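Local coordinates for protein tryptophanyl-tRNA synthetase (Campylobacter jejuni subsp. jejuni, PDB 3TZL) that probably catalyses the ATP-dependent attachment of tryptophan to its cognate tRNA, as a homodimeric class I aminoacyl-tRNA synthetase, at residues B[5-11]-B[36-42]; B[42-46]-B[127-131]; B[132-136]-B[156-160]; B[139-145]-B[172-178]. All blocks are in the same frame, centred on the assembly; numbering follows the deposited sequence.

Interaction 1 (B[5-11]-B[36-42]); sequences RVLTGLQ and QMFMFIA. With TRP (tryptophan), chain J.
Gly9 CA packs under the face of the Phe40 ring, 3.6 Å from its centroid (CH-pi), and a CB there would clash with Phe40 CZ. Phe40 takes the p rotamer (chi1 61°), which swings the ring back over strand 5-10, so that CE2 meets Leu7 CD2 at 3.6 Å and CZ comes within 3.5 Å of NE1 of the bound tryptophan. The strands, 5-10 and 36-41, are parallel and extended, their axes 4.7 Å apart at 16°, with Val6 opposite Met37, Leu7 opposite Phe38 and Leu10 opposite Ile41. Hydrogen bonds alternate in direction: Val6 N to Gln36 O (3.0 Å), Phe38 N to Val6 O (2.7 Å), Thr8 N to Phe38 O (3.0 Å), Phe40 N to Thr8 O (3.2 Å), Leu10 N to Phe40 O (2.7 Å), Ala42 N to Leu10 O (2.9 Å). At the N-terminal end of the pair Arg5 NE and NH2 both donate to Gln36 OE1 (3.0 Å each), Arg5 CD covers the Phe38 ring, and Arg5 NH1 hydrogen-bonds to Phe138 O. This is the first beta-alpha-beta unit of the class I Rossmann-type catalytic domain. Helix 18-30 packs through Met28 on Leu10, Met37 and Met39, strand 78-81 flanks 36-41, and strand 142-144 flanks 5-10.

Interaction 2 (B[42-46]-B[127-131]); sequences ANYHA and YPVLM. With TRP (tryptophan), chain J.
Ala42 follows strand 36-41, and its O receives a weak hydrogen bond from Ala46 N (3.4 Å), opening a loosely bonded helical turn over 43-46. Tyr44 (chi1 -78°) directs its CA-CB bond at helix 122-137, and its CB rests 3.8 Å from Leu130 CD2; its OH hydrogen-bonds to Glu90 of the second subunit, so the turn also belongs to the dimer interface. His45, chi1 -71° and chi2 -86°, makes the largest share of the contact. Its ring is sandwiched between Leu130 CD2, 4.1 Å from the centroid over one face, and the bound tryptophan over the opposite face, with His45 CD2 3.5 Å from ligand CD1. This is one wall of the tryptophan pocket in the class I catalytic domain. At the edge of the imidazole, His45 CE1 lies 3.5 Å from both Tyr127 O and Met131 N, atoms already joined by the helical bond Met131 N to Tyr127 O (2.9 Å). The Tyr127 ring, chi1 95°, meets the His45 ring rim to rim, planes at 86° and centroids 5.8 Å apart. His45 NE2 hydrogen-bonds to Asp134 OD2. The all-trans selenomethionine side chain of Met131 carries SE to 3.5 Å from the ligand N.

Interaction 3 (B[132-136]-B[156-160]); sequences AADIL and ARDIA. With TRP (tryptophan), chain J.
Two helices of the class I catalytic domain, 122-137 and 150-167, cross here through alanine-rich faces, without an interhelical hydrogen bond. The axes of 132-136 and 156-160 stand 9.7 Å apart at -68°, but small residues bring the backbones together locally: Ala132 CA and Ala156 CA are 4.4 Å apart. Ala132 CB touches Ala156 CB at 3.6 Å. Into this low spot Ile159 (m, t) sends CD1 to 3.6 Å from Ala132 CB. Leu136 (m, t) is the main bump on the other helix; it fills the hollow between Ala156, Ile159 and Ala160, its CD1 3.9 Å from Ala156 O and 4.3 Å from Ile159 CG2, its CD2 3.8 Å from Ala160 CB. Ile135 CD1 closes the margin, 4.1 Å from Ala156 CB. Leu95 of helix 87-96 packs on both Leu136 and Ile159. Away from the crossing, helix 122-137 reads the substrate side chain: Ile135 CG1 is 3.8 Å from CZ2 of the bound tryptophan, whose indole NE1 donates to Asp134 OD2 at 3.0 Å and 170°.

Interaction 4 (B[139-145]-B[172-178]); sequences DTRIVPV and TLPEARV
Arg177 (chi1 174°, chi2 178°, chi3 74°) lays its side chain across the neighbouring strand, its CB 3.7 Å from Ile142 CG2, which also lies over one face of the guanidinium, and its NH1 3.8 Å from Pro144 CG. The short strands 142-144 and 175-177 run parallel, axes 4.4 Å apart at 35°, pairing Ile142 with Glu175, Val143 with Ala176 and Pro144 with Arg177. Glu175 N donates to Arg141 O (2.9 Å), Val143 N to Glu175 O (2.8 Å), Arg177 N to Val143 O (2.9 Å) and Val145 N to Arg177 O (3.1 Å). Pro144 has no amide hydrogen, yet its CA makes a CA-H...O contact with Arg177 O at 3.2 Å. On the Val143 face, Val143 CG2 lies 4.3 Å from Pro174 CB; further along, Val145 CG2 meets Ala176 CB at 3.8 Å. Before the strands, Asp139 OD1 accepts a hydrogen bond from Thr172 OG1 (2.9 Å), while Asp139 OD2 forms a salt bridge with Lys312; a water sits between Thr140 O (3.0 Å) and Thr172 O (2.7 Å). With helix 150-167 between them, the strands form a parallel beta-alpha-beta unit of the Rossmann-type domain, and Val143 borders the tryptophan pocket.

In the fold
Along the chain interaction 1 closes first, then interaction 2, while interactions 3 and 4 alternate their segments, since helix 150-167 bridges the two strands of interaction 4. Centres lie 10 to 16 Å apart around one catalytic domain. Interactions 1 and 2 share Ala42, where strand 36-41 gives way to the turn 43-46; interactions 2 and 3 share helix 122-137 and meet at His45 and Asp134. Interaction 4 adjoins interaction 1 through backbone pairing of Arg5 with Arg141 and Leu7 with Ile142, and interaction 3 through Ile135 and Pro174. Each contributes residues to the bound tryptophan's pocket, so strands, turn and helix enclose the amino acid from several directions.

Interaction 1 (B[5-11]-B[36-42])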
loop_
_atom_site.group_PDB
_atom_site.type_symbol
_atom_site.label_atom_id
_atom_site.label_comp_id
_atom_site.label_asym_id
_atom_site.label_seq_id
_atom_site.Cartn_x
_atom_site.Cartn_y
_atom_site.Cartn_z
ATOM N N ARG B 5 4.831 25.365 -0.772
ATOM C CA ARG B 5 3.661 24.519 -0.587
ATOM C C ARG B 5 3.548 23.914 0.815
ATOM O O ARG B 5 4.481 23.276 1.323
ATOM C CB ARG B 5 3.626 23.411 -1.643
ATOM C CG ARG B 5 2.346 22.568 -1.598
ATOM C CD ARG B 5 2.187 21.724 -2.851
ATOM N NE ARG B 5 2.054 22.541 -4.059
ATOM C CZ ARG B 5 2.216 22.078 -5.297
ATOM N NH1 ARG B 5 2.533 20.802 -5.496
ATOM N NH2 ARG B 5 2.070 22.888 -6.340
ATOM N N VAL B 6 2.383 24.112 1.423
ATOM C CA VAL B 6 2.118 23.667 2.779
ATOM C C VAL B 6 1.042 22.605 2.729
ATOM O O VAL B 6 -0.042 22.816 2.178
ATOM C CB VAL B 6 1.608 24.841 3.634
ATOM C CG1 VAL B 6 1.341 24.400 5.051
ATOM C CG2 VAL B 6 2.593 25.992 3.607
ATOM N N LEU B 7 1.328 21.458 3.313
ATOM C CA LEU B 7 0.411 20.359 3.210
ATOM C C LEU B 7 0.100 19.818 4.589
ATOM O O LEU B 7 1.008 19.580 5.384
ATOM C CB LEU B 7 1.034 19.269 2.348
ATOM C CG LEU B 7 0.190 18.023 2.072
ATOM C CD1 LEU B 7 0.349 17.670 0.602
ATOM C CD2 LEU B 7 0.652 16.885 2.928
ATOM N N THR B 8 -1.184 19.616 4.856
ATOM C CA THR B 8 -1.658 19.155 6.156
ATOM C C THR B 8 -2.674 18.060 5.914
ATOM O O THR B 8 -3.600 18.244 5.137
ATOM C CB THR B 8 -2.418 20.275 6.908
ATOM O OG1 THR B 8 -1.657 21.487 6.885
ATOM C CG2 THR B 8 -2.682 19.875 8.350
ATOM N N GLY B 9 -2.502 16.918 6.562
ATOM C CA GLY B 9 -3.499 15.876 6.515
ATOM C C GLY B 9 -4.401 16.057 7.716
ATOM O O GLY B 9 -3.931 16.378 8.785
ATOM N N LEU B 10 -5.700 15.860 7.546
ATOM C CA LEU B 10 -6.633 16.119 8.642
ATOM C C LEU B 10 -7.311 14.835 9.113
ATOM O O LEU B 10 -7.909 14.113 8.325
ATOM C CB LEU B 10 -7.666 17.151 8.199
ATOM C CG LEU B 10 -7.119 18.526 7.791
ATOM C CD1 LEU B 10 -8.207 19.355 7.120
ATOM C CD2 LEU B 10 -6.561 19.268 8.992
ATOM N N GLN B 11 -7.194 14.536 10.397
ATOM C CA GLN B 11 -7.735 13.296 10.923
ATOM C C GLN B 11 -8.465 13.558 12.223
ATOM O O GLN B 11 -7.987 13.191 13.298
ATOM C CB GLN B 11 -6.607 12.296 11.165
ATOM C CG GLN B 11 -6.958 10.859 10.808
ATOM C CD GLN B 11 -5.814 9.917 11.109
ATOM O OE1 GLN B 11 -4.668 10.160 10.708
ATOM N NE2 GLN B 11 -6.107 8.853 11.849
ATOM N N GLN B 36 0.170 28.772 0.103
ATOM C CA GLN B 36 -0.343 27.789 -0.845
ATOM C C GLN B 36 -0.711 26.532 -0.072
ATOM O O GLN B 36 0.130 25.653 0.110
ATOM C CB GLN B 36 0.706 27.471 -1.903
ATOM C CG GLN B 36 0.157 26.713 -3.104
ATOM C CD GLN B 36 1.256 26.102 -3.967
ATOM O OE1 GLN B 36 0.988 25.288 -4.846
ATOM N NE2 GLN B 36 2.497 26.493 -3.711
HETATM N N MSE B 37 -1.965 26.455 0.383
HETATM C CA MSE B 37 -2.408 25.403 1.310
HETATM C C MSE B 37 -2.996 24.165 0.616
HETATM O O MSE B 37 -3.910 24.291 -0.185
HETATM C CB MSE B 37 -3.460 25.959 2.280
HETATM C CG MSE B 37 -3.017 27.169 3.122
HETATM SE SE MSE B 37 -1.912 26.605 4.606
HETATM C CE MSE B 37 -3.231 25.700 5.693
ATOM N N PHE B 38 -2.491 22.978 0.960
ATOM C CA PHE B 38 -3.078 21.705 0.526
ATOM C C PHE B 38 -3.593 21.003 1.771
ATOM O O PHE B 38 -2.843 20.831 2.724
ATOM C CB PHE B 38 -2.015 20.804 -0.128
ATOM C CG PHE B 38 -1.721 21.145 -1.566
ATOM C CD1 PHE B 38 -1.772 20.172 -2.546
ATOM C CD2 PHE B 38 -1.426 22.447 -1.942
ATOM C CE1 PHE B 38 -1.504 20.486 -3.882
ATOM C CE2 PHE B 38 -1.167 22.765 -3.284
ATOM C CZ PHE B 38 -1.207 21.774 -4.243
HETATM N N MSE B 39 -4.856 20.586 1.783
HETATM C CA MSE B 39 -5.398 19.945 2.978
HETATM C C MSE B 39 -6.228 18.774 2.529
HETATM O O MSE B 39 -7.026 18.905 1.600
HETATM C CB MSE B 39 -6.285 20.910 3.772
HETATM C CG MSE B 39 -5.536 21.945 4.625
HETATM SE SE MSE B 39 -6.475 23.655 4.585
HETATM C CE MSE B 39 -6.349 23.765 2.646
ATOM N N PHE B 40 -6.057 17.626 3.179
ATOM C CA PHE B 40 -6.848 16.469 2.807
ATOM C C PHE B 40 -7.385 15.778 4.040
ATOM O O PHE B 40 -6.760 15.829 5.101
ATOM C CB PHE B 40 -6.042 15.491 1.941
ATOM C CG PHE B 40 -4.826 14.927 2.627
ATOM C CD1 PHE B 40 -4.903 13.723 3.306
ATOM C CD2 PHE B 40 -3.613 15.605 2.593
ATOM C CE1 PHE B 40 -3.800 13.201 3.947
ATOM C CE2 PHE B 40 -2.488 15.089 3.235
ATOM C CZ PHE B 40 -2.585 13.882 3.913
ATOM N N ILE B 41 -8.566 15.176 3.895
ATOM C CA ILE B 41 -9.138 14.330 4.927
ATOM C C ILE B 41 -8.432 12.978 4.827
ATOM O O ILE B 41 -8.576 12.271 3.841
ATOM C CB ILE B 41 -10.652 14.110 4.701
ATOM C CG1 ILE B 41 -11.388 15.455 4.600
ATOM C CG2 ILE B 41 -11.248 13.265 5.828
ATOM C CD1 ILE B 41 -11.257 16.279 5.861
ATOM N N ALA B 42 -7.670 12.627 5.848
ATOM C CA ALA B 42 -6.778 11.480 5.761
ATOM C C ALA B 42 -7.540 10.228 6.071
ATOM O O ALA B 42 -7.331 9.634 7.118
ATOM C CB ALA B 42 -5.617 11.638 6.751
HETATM N N TRP J . -0.656 11.623 10.844
HETATM C CA TRP J . -1.422 12.873 10.874
HETATM C C TRP J . -2.200 13.005 12.177
HETATM O O TRP J . -2.739 14.071 12.495
HETATM C CB TRP J . -2.375 12.966 9.669
HETATM C CG TRP J . -1.643 12.911 8.362
HETATM C CD1 TRP J . -1.646 11.894 7.446
HETATM C CD2 TRP J . -0.758 13.911 7.858
HETATM N NE1 TRP J . -0.822 12.213 6.384
HETATM C CE2 TRP J . -0.259 13.444 6.620
HETATM C CE3 TRP J . -0.335 15.160 8.333
HETATM C CZ2 TRP J . 0.630 14.192 5.846
HETATM C CZ3 TRP J . 0.555 15.900 7.565
HETATM C CH2 TRP J . 1.022 15.415 6.334
HETATM O OXT TRP J . -2.295 12.034 12.931
HETATM O O HOH W 1 -1.855 23.206 4.526
#

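Interaction 2 (B[42-46]-B[127-131])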
loop_
_atom_site.group_PDB
_atom_site.type_symbol
_atom_site.label_atom_id
_atom_site.label_comp_id
_atom_site.label_asym_id
_atom_site.label_seq_id
_atom_site.Cartn_x
_atom_site.Cartn_y
_atom_site.Cartn_z
ATOM N N ALA B 42 -7.670 12.627 5.848
ATOM C CA ALA B 42 -6.778 11.480 5.761
ATOM C C ALA B 42 -7.540 10.228 6.071
ATOM O O ALA B 42 -7.331 9.634 7.118
ATOM C CB ALA B 42 -5.617 11.638 6.751
ATOM N N ASN B 43 -8.419 9.814 5.170
ATOM C CA ASN B 43 -9.258 8.661 5.471
ATOM C C ASN B 43 -8.559 7.295 5.408
ATOM O O ASN B 43 -8.996 6.369 6.093
ATOM C CB ASN B 43 -10.608 8.677 4.709
ATOM C CG ASN B 43 -10.468 8.529 3.195
ATOM O OD1 ASN B 43 -9.518 9.022 2.593
ATOM N ND2 ASN B 43 -11.455 7.876 2.570
ATOM N N TYR B 44 -7.488 7.152 4.617
ATOM C CA TYR B 44 -6.758 5.859 4.642
ATOM C C TYR B 44 -6.190 5.655 6.031
ATOM O O TYR B 44 -6.294 4.576 6.604
ATOM C CB TYR B 44 -5.619 5.793 3.614
ATOM C CG TYR B 44 -6.057 5.539 2.187
ATOM C CD1 TYR B 44 -7.072 4.647 1.889
ATOM C CD2 TYR B 44 -5.440 6.200 1.137
ATOM C CE1 TYR B 44 -7.445 4.411 0.569
ATOM C CE2 TYR B 44 -5.807 5.985 -0.169
ATOM C CZ TYR B 44 -6.807 5.099 -0.455
ATOM O OH TYR B 44 -7.145 4.902 -1.779
ATOM N N HIS B 45 -5.602 6.711 6.578
ATOM C CA HIS B 45 -4.986 6.651 7.907
ATOM C C HIS B 45 -5.988 6.347 9.010
ATOM O O HIS B 45 -5.633 5.740 10.012
ATOM C CB HIS B 45 -4.247 7.951 8.222
ATOM C CG HIS B 45 -2.989 8.144 7.421
ATOM N ND1 HIS B 45 -1.773 7.618 7.806
ATOM C CD2 HIS B 45 -2.762 8.808 6.262
ATOM C CE1 HIS B 45 -0.856 7.937 6.909
ATOM N NE2 HIS B 45 -1.428 8.666 5.967
ATOM N N ALA B 46 -7.248 6.749 8.837
ATOM C CA ALA B 46 -8.232 6.489 9.888
ATOM C C ALA B 46 -8.534 5.006 9.957
ATOM O O ALA B 46 -9.099 4.535 10.947
ATOM C CB ALA B 46 -9.511 7.289 9.675
ATOM N N TYR B 127 2.159 2.964 8.631
ATOM C CA TYR B 127 1.583 4.265 8.295
ATOM C C TYR B 127 2.527 5.460 8.108
ATOM O O TYR B 127 2.194 6.353 7.345
ATOM C CB TYR B 127 0.370 4.605 9.160
ATOM C CG TYR B 127 0.634 5.440 10.379
ATOM C CD1 TYR B 127 0.718 6.828 10.303
ATOM C CD2 TYR B 127 0.738 4.845 11.620
ATOM C CE1 TYR B 127 0.935 7.592 11.447
ATOM C CE2 TYR B 127 0.959 5.595 12.761
ATOM C CZ TYR B 127 1.056 6.958 12.673
ATOM O OH TYR B 127 1.258 7.667 13.837
ATOM N N PRO B 128 3.693 5.486 8.796
ATOM C CA PRO B 128 4.653 6.546 8.455
ATOM C C PRO B 128 5.092 6.528 6.994
ATOM O O PRO B 128 5.445 7.588 6.478
ATOM C CB PRO B 128 5.861 6.222 9.342
ATOM C CG PRO B 128 5.267 5.526 10.528
ATOM C CD PRO B 128 4.137 4.717 9.976
ATOM N N VAL B 129 5.077 5.365 6.342
ATOM C CA VAL B 129 5.421 5.309 4.922
ATOM C C VAL B 129 4.297 5.903 4.061
ATOM O O VAL B 129 4.558 6.611 3.086
ATOM C CB VAL B 129 5.746 3.863 4.440
ATOM C CG1 VAL B 129 6.267 3.893 3.008
ATOM C CG2 VAL B 129 6.784 3.215 5.340
ATOM N N LEU B 130 3.046 5.622 4.427
ATOM C CA LEU B 130 1.929 6.127 3.650
ATOM C C LEU B 130 1.892 7.637 3.811
ATOM O O LEU B 130 1.701 8.383 2.840
ATOM C CB LEU B 130 0.608 5.497 4.102
ATOM C CG LEU B 130 -0.662 6.086 3.449
ATOM C CD1 LEU B 130 -0.608 6.049 1.920
ATOM C CD2 LEU B 130 -1.870 5.340 3.953
HETATM N N MSE B 131 2.090 8.082 5.049
HETATM C CA MSE B 131 2.216 9.506 5.339
HETATM C C MSE B 131 3.374 10.145 4.564
HETATM O O MSE B 131 3.275 11.290 4.123
HETATM C CB MSE B 131 2.434 9.715 6.828
HETATM C CG MSE B 131 2.762 11.133 7.225
HETATM SE SE MSE B 131 2.357 11.390 9.140
HETATM C CE MSE B 131 2.816 13.288 9.314
HETATM N N TRP J . -0.656 11.623 10.844
HETATM C CA TRP J . -1.422 12.873 10.874
HETATM C C TRP J . -2.200 13.005 12.177
HETATM O O TRP J . -2.739 14.071 12.495
HETATM C CB TRP J . -2.375 12.966 9.669
HETATM C CG TRP J . -1.643 12.911 8.362
HETATM C CD1 TRP J . -1.646 11.894 7.446
HETATM C CD2 TRP J . -0.758 13.911 7.858
HETATM N NE1 TRP J . -0.822 12.213 6.384
HETATM C CE2 TRP J . -0.259 13.444 6.620
HETATM C CE3 TRP J . -0.335 15.160 8.333
HETATM C CZ2 TRP J . 0.630 14.192 5.846
HETATM C CZ3 TRP J . 0.555 15.900 7.565
HETATM C CH2 TRP J . 1.022 15.415 6.334
HETATM O OXT TRP J . -2.295 12.034 12.931
#

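Interaction 3 (B[132-136]-B[156-160])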
loop_
_atom_site.group_PDB
_atom_site.type_symbol
_atom_site.label_atom_id
_atom_site.label_comp_id
_atom_site.label_asym_id
_atom_site.label_seq_id
_atom_site.Cartn_x
_atom_site.Cartn_y
_atom_site.Cartn_z
ATOM N N ALA B 132 4.476 9.419 4.400
ATOM C CA ALA B 132 5.562 9.957 3.579
ATOM C C ALA B 132 5.109 10.081 2.123
ATOM O O ALA B 132 5.458 11.034 1.431
ATOM C CB ALA B 132 6.807 9.111 3.693
ATOM N N ALA B 133 4.307 9.131 1.664
ATOM C CA ALA B 133 3.765 9.233 0.325
ATOM C C ALA B 133 2.867 10.478 0.195
ATOM O O ALA B 133 2.965 11.214 -0.790
ATOM C CB ALA B 133 3.011 7.952 -0.052
ATOM N N ASP B 134 2.008 10.712 1.191
ATOM C CA ASP B 134 1.148 11.899 1.208
ATOM C C ASP B 134 1.973 13.150 1.000
ATOM O O ASP B 134 1.654 13.981 0.169
ATOM C CB ASP B 134 0.444 12.041 2.557
ATOM C CG ASP B 134 -0.586 10.954 2.806
ATOM O OD1 ASP B 134 -1.291 10.549 1.850
ATOM O OD2 ASP B 134 -0.686 10.508 3.971
ATOM N N ILE B 135 3.037 13.275 1.779
ATOM C CA ILE B 135 3.891 14.449 1.735
ATOM C C ILE B 135 4.668 14.587 0.414
ATOM O O ILE B 135 4.642 15.647 -0.222
ATOM C CB ILE B 135 4.845 14.426 2.931
ATOM C CG1 ILE B 135 4.024 14.432 4.234
ATOM C CG2 ILE B 135 5.823 15.588 2.866
ATOM C CD1 ILE B 135 4.797 14.008 5.449
ATOM N N LEU B 136 5.320 13.508 -0.010
ATOM C CA LEU B 136 6.245 13.550 -1.152
ATOM C C LEU B 136 5.551 13.641 -2.500
ATOM O O LEU B 136 6.084 14.236 -3.432
ATOM C CB LEU B 136 7.174 12.326 -1.155
ATOM C CG LEU B 136 8.056 12.142 0.077
ATOM C CD1 LEU B 136 8.983 10.931 -0.036
ATOM C CD2 LEU B 136 8.848 13.395 0.346
ATOM N N ALA B 156 9.904 10.886 6.427
ATOM C CA ALA B 156 9.576 11.168 5.038
ATOM C C ALA B 156 10.795 11.803 4.370
ATOM O O ALA B 156 11.126 11.522 3.217
ATOM C CB ALA B 156 8.381 12.069 4.950
ATOM N N ARG B 157 11.487 12.629 5.135
ATOM C CA ARG B 157 12.698 13.269 4.673
ATOM C C ARG B 157 13.823 12.261 4.381
ATOM O O ARG B 157 14.546 12.386 3.387
ATOM C CB ARG B 157 13.134 14.305 5.704
ATOM C CG ARG B 157 14.120 15.294 5.179
ATOM C CD ARG B 157 14.715 16.139 6.299
ATOM N NE ARG B 157 15.667 17.090 5.742
ATOM C CZ ARG B 157 15.328 18.297 5.298
ATOM N NH1 ARG B 157 16.252 19.111 4.792
ATOM N NH2 ARG B 157 14.059 18.690 5.365
ATOM N N ASP B 158 13.959 11.247 5.228
ATOM C CA ASP B 158 14.973 10.218 5.000
ATOM C C ASP B 158 14.651 9.359 3.771
ATOM O O ASP B 158 15.539 8.969 3.015
ATOM C CB ASP B 158 15.160 9.335 6.241
ATOM C CG ASP B 158 15.787 10.093 7.421
ATOM O OD1 ASP B 158 16.469 11.114 7.190
ATOM O OD2 ASP B 158 15.593 9.671 8.582
ATOM N N ILE B 159 13.377 9.061 3.576
ATOM C CA ILE B 159 12.960 8.314 2.403
ATOM C C ILE B 159 13.279 9.100 1.131
ATOM O O ILE B 159 13.878 8.563 0.192
ATOM C CB ILE B 159 11.453 8.001 2.451
ATOM C CG1 ILE B 159 11.143 7.060 3.618
ATOM C CG2 ILE B 159 11.009 7.386 1.146
ATOM C CD1 ILE B 159 9.619 6.823 3.866
ATOM N N ALA B 160 12.894 10.377 1.115
ATOM C CA ALA B 160 13.087 11.223 -0.057
ATOM C C ALA B 160 14.564 11.292 -0.436
ATOM O O ALA B 160 14.925 11.187 -1.616
ATOM C CB ALA B 160 12.549 12.621 0.210
HETATM N N TRP J . -0.656 11.623 10.844
HETATM C CA TRP J . -1.422 12.873 10.874
HETATM C C TRP J . -2.200 13.005 12.177
HETATM O O TRP J . -2.739 14.071 12.495
HETATM C CB TRP J . -2.375 12.966 9.669
HETATM C CG TRP J . -1.643 12.911 8.362
HETATM C CD1 TRP J . -1.646 11.894 7.446
HETATM C CD2 TRP J . -0.758 13.911 7.858
HETATM N NE1 TRP J . -0.822 12.213 6.384
HETATM C CE2 TRP J . -0.259 13.444 6.620
HETATM C CE3 TRP J . -0.335 15.160 8.333
HETATM C CZ2 TRP J . 0.630 14.192 5.846
HETATM C CZ3 TRP J . 0.555 15.900 7.565
HETATM C CH2 TRP J . 1.022 15.415 6.334
HETATM O OXT TRP J . -2.295 12.034 12.931
#

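Interaction 4 (B[139-145]-B[172-178])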
loop_
_atom_site.group_PDB
_atom_site.type_symbol
_atom_site.label_atom_id
_atom_site.label_comp_id
_atom_site.label_asym_id
_atom_site.label_seq_id
_atom_site.Cartn_x
_atom_site.Cartn_y
_atom_site.Cartn_z
ATOM N N ASP B 139 5.173 17.359 -3.619
ATOM C CA ASP B 139 6.319 18.245 -3.462
ATOM C C ASP B 139 6.167 19.243 -2.307
ATOM O O ASP B 139 6.563 20.399 -2.427
ATOM C CB ASP B 139 6.653 18.981 -4.765
ATOM C CG ASP B 139 7.373 18.089 -5.765
ATOM O OD1 ASP B 139 8.589 17.845 -5.592
ATOM O OD2 ASP B 139 6.720 17.623 -6.719
ATOM N N THR B 140 5.608 18.764 -1.198
ATOM C CA THR B 140 5.445 19.552 0.013
ATOM C C THR B 140 6.758 20.136 0.506
ATOM O O THR B 140 7.747 19.423 0.638
ATOM C CB THR B 140 4.901 18.670 1.131
ATOM O OG1 THR B 140 3.697 18.043 0.692
ATOM C CG2 THR B 140 4.628 19.508 2.383
ATOM N N ARG B 141 6.777 21.438 0.771
ATOM C CA ARG B 141 7.926 22.058 1.430
ATOM C C ARG B 141 7.771 22.072 2.953
ATOM O O ARG B 141 8.743 21.906 3.679
ATOM C CB ARG B 141 8.139 23.484 0.925
ATOM C CG ARG B 141 8.625 23.559 -0.504
ATOM C CD ARG B 141 10.129 23.654 -0.532
ATOM N NE ARG B 141 10.564 24.960 -0.059
ATOM C CZ ARG B 141 11.803 25.427 -0.169
ATOM N NH1 ARG B 141 12.097 26.642 0.290
ATOM N NH2 ARG B 141 12.747 24.682 -0.741
ATOM N N ILE B 142 6.540 22.268 3.422
ATOM C CA ILE B 142 6.268 22.550 4.826
ATOM C C ILE B 142 5.101 21.698 5.282
ATOM O O ILE B 142 4.036 21.699 4.656
ATOM C CB ILE B 142 5.859 24.026 5.029
ATOM C CG1 ILE B 142 6.929 24.984 4.509
ATOM C CG2 ILE B 142 5.563 24.316 6.480
ATOM C CD1 ILE B 142 8.177 25.065 5.355
ATOM N N VAL B 143 5.300 20.965 6.370
ATOM C CA VAL B 143 4.241 20.144 6.932
ATOM C C VAL B 143 3.951 20.654 8.346
ATOM O O VAL B 143 4.755 20.442 9.258
ATOM C CB VAL B 143 4.648 18.648 6.963
ATOM C CG1 VAL B 143 3.498 17.774 7.411
ATOM C CG2 VAL B 143 5.137 18.186 5.595
ATOM N N PRO B 144 2.818 21.355 8.532
ATOM C CA PRO B 144 2.462 21.832 9.876
ATOM C C PRO B 144 1.977 20.678 10.736
ATOM O O PRO B 144 0.965 20.077 10.393
ATOM C CB PRO B 144 1.293 22.795 9.624
ATOM C CG PRO B 144 1.223 22.990 8.148
ATOM C CD PRO B 144 1.828 21.765 7.525
ATOM N N VAL B 145 2.685 20.398 11.825
ATOM C CA VAL B 145 2.437 19.264 12.673
ATOM C C VAL B 145 2.629 19.525 14.160
ATOM O O VAL B 145 3.328 20.412 14.558
ATOM C CB VAL B 145 3.411 18.180 12.365
ATOM C CG1 VAL B 145 3.106 17.564 11.070
ATOM C CG2 VAL B 145 4.758 18.738 12.350
ATOM N N THR B 172 11.064 16.884 -3.411
ATOM C CA THR B 172 11.451 18.021 -2.608
ATOM C C THR B 172 11.623 17.525 -1.172
ATOM O O THR B 172 10.879 16.660 -0.730
ATOM C CB THR B 172 10.361 19.088 -2.665
ATOM O OG1 THR B 172 10.267 19.579 -4.006
ATOM C CG2 THR B 172 10.670 20.242 -1.708
ATOM N N LEU B 173 12.609 18.044 -0.451
ATOM C CA LEU B 173 12.778 17.673 0.950
ATOM C C LEU B 173 11.832 18.483 1.826
ATOM O O LEU B 173 11.928 19.698 1.883
ATOM C CB LEU B 173 14.224 17.906 1.395
ATOM C CG LEU B 173 15.277 17.114 0.622
ATOM C CD1 LEU B 173 16.683 17.381 1.206
ATOM C CD2 LEU B 173 14.950 15.618 0.586
ATOM N N PRO B 174 10.906 17.811 2.509
ATOM C CA PRO B 174 9.933 18.513 3.349
ATOM C C PRO B 174 10.479 18.868 4.727
ATOM O O PRO B 174 11.458 18.279 5.180
ATOM C CB PRO B 174 8.828 17.479 3.502
ATOM C CG PRO B 174 9.586 16.159 3.472
ATOM C CD PRO B 174 10.638 16.360 2.440
ATOM N N GLU B 175 9.832 19.823 5.387
ATOM C CA GLU B 175 10.230 20.278 6.715
ATOM C C GLU B 175 9.012 20.389 7.602
ATOM O O GLU B 175 7.961 20.883 7.173
ATOM C CB GLU B 175 10.859 21.664 6.641
ATOM C CG GLU B 175 12.323 21.697 6.264
ATOM C CD GLU B 175 12.998 22.938 6.797
ATOM O OE1 GLU B 175 12.612 23.390 7.901
ATOM O OE2 GLU B 175 13.900 23.467 6.113
ATOM N N ALA B 176 9.145 19.954 8.847
ATOM C CA ALA B 176 8.046 20.113 9.776
ATOM C C ALA B 176 7.993 21.566 10.202
ATOM O O ALA B 176 9.021 22.236 10.275
ATOM C CB ALA B 176 8.230 19.227 10.978
ATOM N N ARG B 177 6.790 22.059 10.454
ATOM C CA ARG B 177 6.640 23.342 11.115
ATOM C C ARG B 177 5.728 23.140 12.306
ATOM O O ARG B 177 4.539 22.847 12.150
ATOM C CB ARG B 177 6.050 24.391 10.182
ATOM C CG ARG B 177 5.740 25.709 10.881
ATOM C CD ARG B 177 5.208 26.737 9.899
ATOM N NE ARG B 177 3.832 26.477 9.482
ATOM C CZ ARG B 177 3.305 26.945 8.350
ATOM N NH1 ARG B 177 2.042 26.668 8.042
ATOM N NH2 ARG B 177 4.039 27.691 7.521
ATOM N N VAL B 178 6.294 23.258 13.499
ATOM C CA VAL B 178 5.488 23.223 14.702
ATOM C C VAL B 178 4.963 24.631 14.916
ATOM O O VAL B 178 5.734 25.597 14.970
ATOM C CB VAL B 178 6.304 22.802 15.928
ATOM C CG1 VAL B 178 5.404 22.101 16.940
ATOM C CG2 VAL B 178 7.461 21.904 15.513
HETATM O O HOH W 2 8.404 15.953 -2.924
HETATM O O HOH W 3 8.165 16.617 -0.297
#